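Local coordinates for putative transcriptional regulator protein, LacI family (Rhizobium etli, PDB 3MIZ) that probably acts as a DNA-binding transcriptional repressor of the LacI family, recognising regulatory DNA and responding to a small molecule through a periplasmic-binding-protein-like domain, at residues I32-G35 with I36-A40; W63-F66 with Q67-I71; R124-E128 with R129-R133. All coordinates share one frame; numbering follows the deposited sequence.

Contact 1: I32-G35 with I36-A40; sequences IVRG and IQDWA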
# COMPACT_ATOMS: atom_id res chain seq x y z
N ILE A 32 1.16 -10.28 4.63
CA ILE A 32 1.27 -11.23 5.73
C ILE A 32 -0.15 -11.55 6.15
O ILE A 32 -0.52 -12.70 6.36
CB ILE A 32 2.03 -10.64 6.94
CG1 ILE A 32 3.49 -10.40 6.57
CG2 ILE A 32 1.95 -11.62 8.13
CD1 ILE A 32 4.27 -9.66 7.66
N VAL A 33 -0.96 -10.50 6.27
CA VAL A 33 -2.35 -10.66 6.66
C VAL A 33 -3.05 -11.52 5.62
O VAL A 33 -3.84 -12.40 5.96
CB VAL A 33 -3.04 -9.30 6.80
CG1 VAL A 33 -4.45 -9.48 7.33
CG2 VAL A 33 -2.22 -8.41 7.73
N ARG A 34 -2.76 -11.26 4.35
CA ARG A 34 -3.34 -12.03 3.26
C ARG A 34 -3.01 -13.51 3.43
O ARG A 34 -3.87 -14.37 3.23
CB ARG A 34 -2.78 -11.53 1.92
CG ARG A 34 -3.23 -12.32 0.71
CD ARG A 34 -2.36 -12.00 -0.51
NE ARG A 34 -2.46 -13.05 -1.51
CZ ARG A 34 -1.51 -13.34 -2.39
NH1 ARG A 34 -0.37 -12.66 -2.40
NH2 ARG A 34 -1.70 -14.32 -3.26
N GLY A 35 -1.77 -13.80 3.81
CA GLY A 35 -1.36 -15.17 4.01
C GLY A 35 -2.06 -15.77 5.22
O GLY A 35 -2.51 -16.92 5.18
N ILE A 36 -2.14 -15.01 6.30
CA ILE A 36 -2.83 -15.49 7.50
C ILE A 36 -4.30 -15.77 7.16
O ILE A 36 -4.82 -16.85 7.44
CB ILE A 36 -2.82 -14.44 8.64
CG1 ILE A 36 -1.38 -14.12 9.08
CG2 ILE A 36 -3.63 -14.94 9.82
CD1 ILE A 36 -0.66 -15.28 9.69
N GLN A 37 -4.96 -14.78 6.57
CA GLN A 37 -6.38 -14.91 6.23
C GLN A 37 -6.64 -16.10 5.31
O GLN A 37 -7.57 -16.87 5.56
CB GLN A 37 -6.89 -13.61 5.59
CG GLN A 37 -8.40 -13.52 5.45
CD GLN A 37 -9.11 -13.29 6.78
OE1 GLN A 37 -8.94 -12.24 7.40
NE2 GLN A 37 -9.90 -14.27 7.21
N ASP A 38 -5.83 -16.26 4.27
CA ASP A 38 -6.00 -17.39 3.35
C ASP A 38 -5.92 -18.71 4.10
O ASP A 38 -6.74 -19.61 3.89
CB ASP A 38 -4.95 -17.35 2.24
CG ASP A 38 -5.33 -16.41 1.12
OD1 ASP A 38 -6.33 -15.68 1.27
OD2 ASP A 38 -4.63 -16.39 0.09
N TRP A 39 -4.92 -18.84 4.97
CA TRP A 39 -4.78 -20.07 5.76
C TRP A 39 -6.01 -20.25 6.65
O TRP A 39 -6.55 -21.35 6.77
CB TRP A 39 -3.52 -20.00 6.63
CG TRP A 39 -3.33 -21.24 7.44
CD1 TRP A 39 -2.69 -22.38 7.05
CD2 TRP A 39 -3.88 -21.52 8.73
NE1 TRP A 39 -2.81 -23.35 8.01
CE2 TRP A 39 -3.54 -22.85 9.06
CE3 TRP A 39 -4.64 -20.77 9.64
CZ2 TRP A 39 -3.92 -23.45 10.26
CZ3 TRP A 39 -5.03 -21.37 10.83
CH2 TRP A 39 -4.67 -22.70 11.13
N ALA A 40 -6.44 -19.17 7.30
CA ALA A 40 -7.59 -19.21 8.19
C ALA A 40 -8.86 -19.69 7.48
O ALA A 40 -9.62 -20.49 8.04
CB ALA A 40 -7.83 -17.83 8.80
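Ile36 sits one turn after Ile32 on helix 30-42 and meets its carbonyl twice. Ile36 N donates to Ile32 O at 2.8 Å, and Ile36 CG1 comes to 3.2 Å from that same Ile32 O. The second touch follows from the first torsion (chi1 -62°), which keeps CG1 beside the backbone N and puts CG2 anti to it. Between the two side chains the contact is looser, Ile32 CG2 lying 4.3 Å from Ile36 CG1. Both isoleucines also pack on strand 73-78, Ile32 on Val77 and Ile36 on Leu75. Gly35 takes part through main chain alone: Trp39 N donates to Gly35 O at 3.1 Å, and the CB of Trp39 follows at 3.6 Å from Gly35 O. Arg34 continues the helical bonding, receiving Asp38 N on Arg34 O at 2.9 Å, while Asp38 CG lies 3.3 Å from Arg34 O. The charged ends do not join: Asp38 OD2 stands obliquely to the guanidinium, 4.3 Å from Arg34 NE. Tyr254 serves both instead, its hydroxyl hydrogen-bonded to Asp38 OD2 and its ring in a cation-pi contact with Arg34, which also packs on Ser24 of the second subunit. The contact is thus a regular alpha-helical turn with two unlike flanks. Its isoleucine side packs helix 30-42 of the beta-alpha-beta unit 15-20, 30-42, 46-51 onto the parallel sheet, Ile36 also touching Ile47, whereas on the polar side the opposite charges of Arg34 and Asp38 probably attract weakly without fixing each other.

Contact 2: W63-F66 with Q67-I71; sequences WKMF and QSHRI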
# COMPACT_ATOMS: atom_id res chain seq x y z
N TRP A 63 -4.04 -6.70 24.56
CA TRP A 63 -3.86 -8.08 25.00
C TRP A 63 -4.99 -8.42 25.98
O TRP A 63 -5.54 -9.53 25.95
CB TRP A 63 -2.52 -8.26 25.70
CG TRP A 63 -1.35 -8.37 24.77
CD1 TRP A 63 -0.50 -7.37 24.39
CD2 TRP A 63 -0.91 -9.55 24.10
NE1 TRP A 63 0.46 -7.87 23.53
CE2 TRP A 63 0.23 -9.21 23.34
CE3 TRP A 63 -1.37 -10.88 24.08
CZ2 TRP A 63 0.92 -10.14 22.56
CZ3 TRP A 63 -0.68 -11.81 23.30
CH2 TRP A 63 0.45 -11.43 22.55
N LYS A 64 -5.30 -7.46 26.85
CA LYS A 64 -6.35 -7.63 27.84
C LYS A 64 -7.67 -7.86 27.10
O LYS A 64 -8.45 -8.74 27.46
CB LYS A 64 -6.43 -6.36 28.70
CG LYS A 64 -6.87 -6.60 30.13
CD LYS A 64 -6.62 -5.36 30.99
CE LYS A 64 -5.14 -4.99 31.05
NZ LYS A 64 -4.30 -6.08 31.63
N MSE A 65 -7.90 -7.07 26.06
CA MSE A 65 -9.11 -7.21 25.26
C MSE A 65 -9.21 -8.60 24.63
O MSE A 65 -10.28 -9.22 24.65
CB MSE A 65 -9.15 -6.15 24.14
CG MSE A 65 -10.13 -6.48 23.01
SE MSE A 65 -10.44 -4.97 21.85
CE MSE A 65 -11.63 -4.02 23.04
N PHE A 66 -8.11 -9.08 24.08
CA PHE A 66 -8.12 -10.40 23.46
C PHE A 66 -8.41 -11.51 24.46
O PHE A 66 -9.12 -12.47 24.14
CB PHE A 66 -6.81 -10.68 22.71
CG PHE A 66 -6.77 -10.08 21.33
CD1 PHE A 66 -7.94 -9.93 20.58
CD2 PHE A 66 -5.57 -9.68 20.76
CE1 PHE A 66 -7.91 -9.40 19.29
CE2 PHE A 66 -5.53 -9.15 19.46
CZ PHE A 66 -6.70 -9.01 18.73
N GLN A 67 -7.86 -11.40 25.66
CA GLN A 67 -8.10 -12.42 26.68
C GLN A 67 -9.60 -12.41 26.98
O GLN A 67 -10.23 -13.46 27.01
CB GLN A 67 -7.32 -12.12 27.96
CG GLN A 67 -7.50 -13.18 29.04
CD GLN A 67 -6.69 -12.90 30.29
OE1 GLN A 67 -6.89 -11.89 30.96
NE2 GLN A 67 -5.75 -13.79 30.60
N SER A 68 -10.14 -11.22 27.18
CA SER A 68 -11.56 -11.04 27.47
C SER A 68 -12.46 -11.68 26.41
O SER A 68 -13.50 -12.24 26.74
CB SER A 68 -11.88 -9.54 27.56
OG SER A 68 -13.27 -9.31 27.60
N HIS A 69 -12.05 -11.59 25.15
CA HIS A 69 -12.82 -12.14 24.03
C HIS A 69 -12.55 -13.61 23.73
O HIS A 69 -13.08 -14.16 22.77
CB HIS A 69 -12.56 -11.30 22.78
CG HIS A 69 -13.24 -9.96 22.80
ND1 HIS A 69 -14.60 -9.82 22.58
CD2 HIS A 69 -12.76 -8.71 23.00
CE1 HIS A 69 -14.92 -8.54 22.65
NE2 HIS A 69 -13.82 -7.85 22.90
N ARG A 70 -11.73 -14.25 24.57
CA ARG A 70 -11.39 -15.67 24.43
C ARG A 70 -10.70 -16.06 23.12
O ARG A 70 -10.94 -17.14 22.58
CB ARG A 70 -12.64 -16.55 24.61
CG ARG A 70 -13.55 -16.14 25.77
CD ARG A 70 -12.80 -16.00 27.08
NE ARG A 70 -13.68 -15.54 28.15
CZ ARG A 70 -13.27 -15.09 29.33
NH1 ARG A 70 -11.97 -15.04 29.60
NH2 ARG A 70 -14.15 -14.70 30.24
N ILE A 71 -9.86 -15.18 22.59
CA ILE A 71 -9.13 -15.49 21.37
C ILE A 71 -8.28 -16.74 21.65
O ILE A 71 -7.73 -16.88 22.74
CB ILE A 71 -8.20 -14.32 20.97
CG1 ILE A 71 -9.03 -13.10 20.61
CG2 ILE A 71 -7.31 -14.73 19.81
CD1 ILE A 71 -10.01 -13.34 19.46
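Met65, a selenomethionine, turns CG anti to its backbone N (chi1 162°), whereas His69 holds CG beside its own N (chi1 -74°), and the two side chains therefore run alongside each other, pointing the same way. Met65 CG meets the imidazole at its edge, in plane, 3.4 Å from His69 CD2. Met65 O also faces the ring edge and accepts from His69 N at 3.0 Å. One residue on, Phe66 CD1 touches Ile71 CG1 at 3.4 Å, the ring and the branched chain meeting at a slant. The backbone ends helix 56-68 in a Schellman motif: Arg70 takes positive phi (60°), Ile71 N reaches back to Phe66 O at 3.2 Å and Arg70 N to Gln67 O at 3.0 Å. His69 ND1 is hydrogen-bonded to His69 ND1 of the second subunit, and an alanine here would probably remove that bond from both sides of the interface at once and leave Met65 CG without the ring edge beside it. Inward, Phe66 and Trp63 pack on Ile19 of strand 15-20 and Val74 of strand 73-78, and Ile71 on Thr15; across the interface, Met65 meets Thr46 and Phe66 meets Leu48, both of the second subunit.

Contact 3: R124-E128 with R129-R133; sequences RYLLE and RGHRR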
# COMPACT_ATOMS: atom_id res chain seq x y z
N ARG A 124 25.26 -10.75 -5.55
CA ARG A 124 25.99 -11.75 -6.34
C ARG A 124 25.44 -11.79 -7.77
O ARG A 124 26.18 -12.03 -8.73
CB ARG A 124 25.83 -13.14 -5.71
CG ARG A 124 26.52 -13.31 -4.35
CD ARG A 124 26.11 -14.64 -3.72
NE ARG A 124 26.37 -15.78 -4.61
CZ ARG A 124 27.52 -16.45 -4.66
NH1 ARG A 124 28.53 -16.11 -3.87
NH2 ARG A 124 27.64 -17.48 -5.49
N TYR A 125 24.13 -11.57 -7.90
CA TYR A 125 23.48 -11.56 -9.21
C TYR A 125 24.17 -10.53 -10.11
O TYR A 125 24.52 -10.83 -11.25
CB TYR A 125 21.99 -11.22 -9.04
CG TYR A 125 21.24 -11.03 -10.34
CD1 TYR A 125 21.22 -9.79 -10.97
CD2 TYR A 125 20.57 -12.09 -10.94
CE1 TYR A 125 20.54 -9.61 -12.18
CE2 TYR A 125 19.88 -11.92 -12.14
CZ TYR A 125 19.87 -10.68 -12.75
OH TYR A 125 19.19 -10.51 -13.94
N LEU A 126 24.37 -9.33 -9.58
CA LEU A 126 25.03 -8.28 -10.33
C LEU A 126 26.49 -8.62 -10.61
O LEU A 126 26.97 -8.44 -11.73
CB LEU A 126 24.92 -6.95 -9.57
CG LEU A 126 23.50 -6.40 -9.51
CD1 LEU A 126 23.42 -5.19 -8.59
CD2 LEU A 126 23.04 -6.03 -10.94
N LEU A 127 27.20 -9.12 -9.60
CA LEU A 127 28.61 -9.49 -9.75
C LEU A 127 28.83 -10.55 -10.82
O LEU A 127 29.83 -10.51 -11.56
CB LEU A 127 29.17 -10.00 -8.41
CG LEU A 127 29.14 -8.99 -7.26
CD1 LEU A 127 29.61 -9.66 -5.96
CD2 LEU A 127 30.03 -7.80 -7.61
N GLU A 128 27.91 -11.50 -10.91
CA GLU A 128 28.03 -12.55 -11.91
C GLU A 128 27.63 -12.01 -13.28
O GLU A 128 27.80 -12.68 -14.30
CB GLU A 128 27.15 -13.74 -11.54
CG GLU A 128 27.42 -14.28 -10.14
CD GLU A 128 26.62 -15.53 -9.81
OE1 GLU A 128 25.40 -15.54 -10.07
OE2 GLU A 128 27.22 -16.49 -9.29
N ARG A 129 27.09 -10.79 -13.30
CA ARG A 129 26.67 -10.16 -14.55
C ARG A 129 27.62 -9.04 -14.99
O ARG A 129 27.20 -8.08 -15.63
CB ARG A 129 25.25 -9.60 -14.43
CG ARG A 129 24.17 -10.62 -14.07
CD ARG A 129 24.09 -11.74 -15.08
NE ARG A 129 22.90 -12.58 -14.91
CZ ARG A 129 22.63 -13.30 -13.82
NH1 ARG A 129 23.46 -13.30 -12.79
NH2 ARG A 129 21.54 -14.05 -13.79
N GLY A 130 28.89 -9.16 -14.61
CA GLY A 130 29.90 -8.19 -15.01
C GLY A 130 30.04 -6.85 -14.31
O GLY A 130 30.99 -6.12 -14.59
N HIS A 131 29.13 -6.52 -13.41
CA HIS A 131 29.20 -5.22 -12.73
C HIS A 131 30.30 -5.18 -11.68
O HIS A 131 30.44 -6.10 -10.86
CB HIS A 131 27.83 -4.89 -12.12
CG HIS A 131 26.73 -4.81 -13.13
ND1 HIS A 131 26.59 -3.73 -13.98
CD2 HIS A 131 25.75 -5.68 -13.45
CE1 HIS A 131 25.57 -3.95 -14.79
NE2 HIS A 131 25.04 -5.12 -14.49
N ARG A 132 31.07 -4.10 -11.69
CA ARG A 132 32.18 -3.94 -10.77
C ARG A 132 32.13 -2.61 -10.03
O ARG A 132 32.75 -2.45 -8.98
CB ARG A 132 33.50 -4.09 -11.54
CG ARG A 132 33.62 -5.41 -12.29
CD ARG A 132 33.92 -6.57 -11.36
NE ARG A 132 34.13 -7.84 -12.06
CZ ARG A 132 33.16 -8.70 -12.37
NH1 ARG A 132 31.90 -8.43 -12.03
NH2 ARG A 132 33.45 -9.84 -13.00
N ARG A 133 31.42 -1.65 -10.61
CA ARG A 133 31.22 -0.34 -9.98
C ARG A 133 29.73 -0.36 -9.64
O ARG A 133 28.89 -0.15 -10.52
CB ARG A 133 31.49 0.80 -10.97
CG ARG A 133 32.93 0.92 -11.44
CD ARG A 133 33.04 2.10 -12.41
NE ARG A 133 34.41 2.37 -12.82
CZ ARG A 133 34.75 3.33 -13.68
NH1 ARG A 133 33.81 4.10 -14.22
NH2 ARG A 133 36.02 3.52 -14.01
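Arg129 spreads its guanidinium over one face of the Tyr125 ring in a cation-pi contact, with Arg129 CZ 3.9 Å from the ring centroid. The two planes are 36° apart, so the overlap is tilted and heaviest toward the rim, where Arg129 NH2 comes to 3.2 Å from Tyr125 CE2. A bend at chi2 (-58°) folds the arginine back over the helix end to reach the ring. Glu286 is a partner of both side chains: Tyr125 OH is hydrogen-bonded to its carboxylate, and Arg129 adds a long, weak ion pair with it. On the backbone, Leu126 O accepts Arg129 N at 2.8 Å, and weakly also His131 N at 3.3 Å. This is the exit of helix 115-127 into strand 134-138, an alpha-to-beta connection of the periplasmic-binding-protein-like fold. A type I beta turn from Leu127 to Gly130 makes the reversal, its closing bond from Gly130 N to Leu127 O weak at 3.5 Å, and Gly130 has the positive phi (79°) that a residue without a side chain adopts easily. Beyond the turn, His131 crosses Leu126 at an angle, its CD2 3.7 Å from Leu126 CD2, while Leu126 O lies at the imidazole edge. Both ring nitrogens are taken, ND1 by the hydroxyl of Thr199 and NE2 by Ala291 O, which fixes the rotation of the ring. Arg132, bent at chi2, turns back to the helix end. Its NH1 gives one hydrogen bond to Leu127 O at 3.0 Å, on a lone pair in the carbonyl plane, and another to His131 O at 3.0 Å, approached from above that carbonyl's plane, while the side chain packs on Phe160 and Leu162.

Overall arrangement
The contacts follow one another along the chain, each closing before the next opens. Contacts 1 and 2 belong to helices 30-42 and 56-68, which pack on opposite faces of the parallel sheet 46-51, 15-20, 73-78, 95-97; their centres are 21 Å apart and their nearest atoms about 11 Å. Both touch the second subunit, so this half of the chain contributes to the dimer interface. Contact 3 lies on the other side of the chain's centre, 37 Å from contact 1 and 52 Å from contact 2, centre to centre, beside the mixed sheet containing strand 134-138. The separation reflects the two-lobed architecture of LacI-family regulators, in which a ligand would probably bind between the lobes.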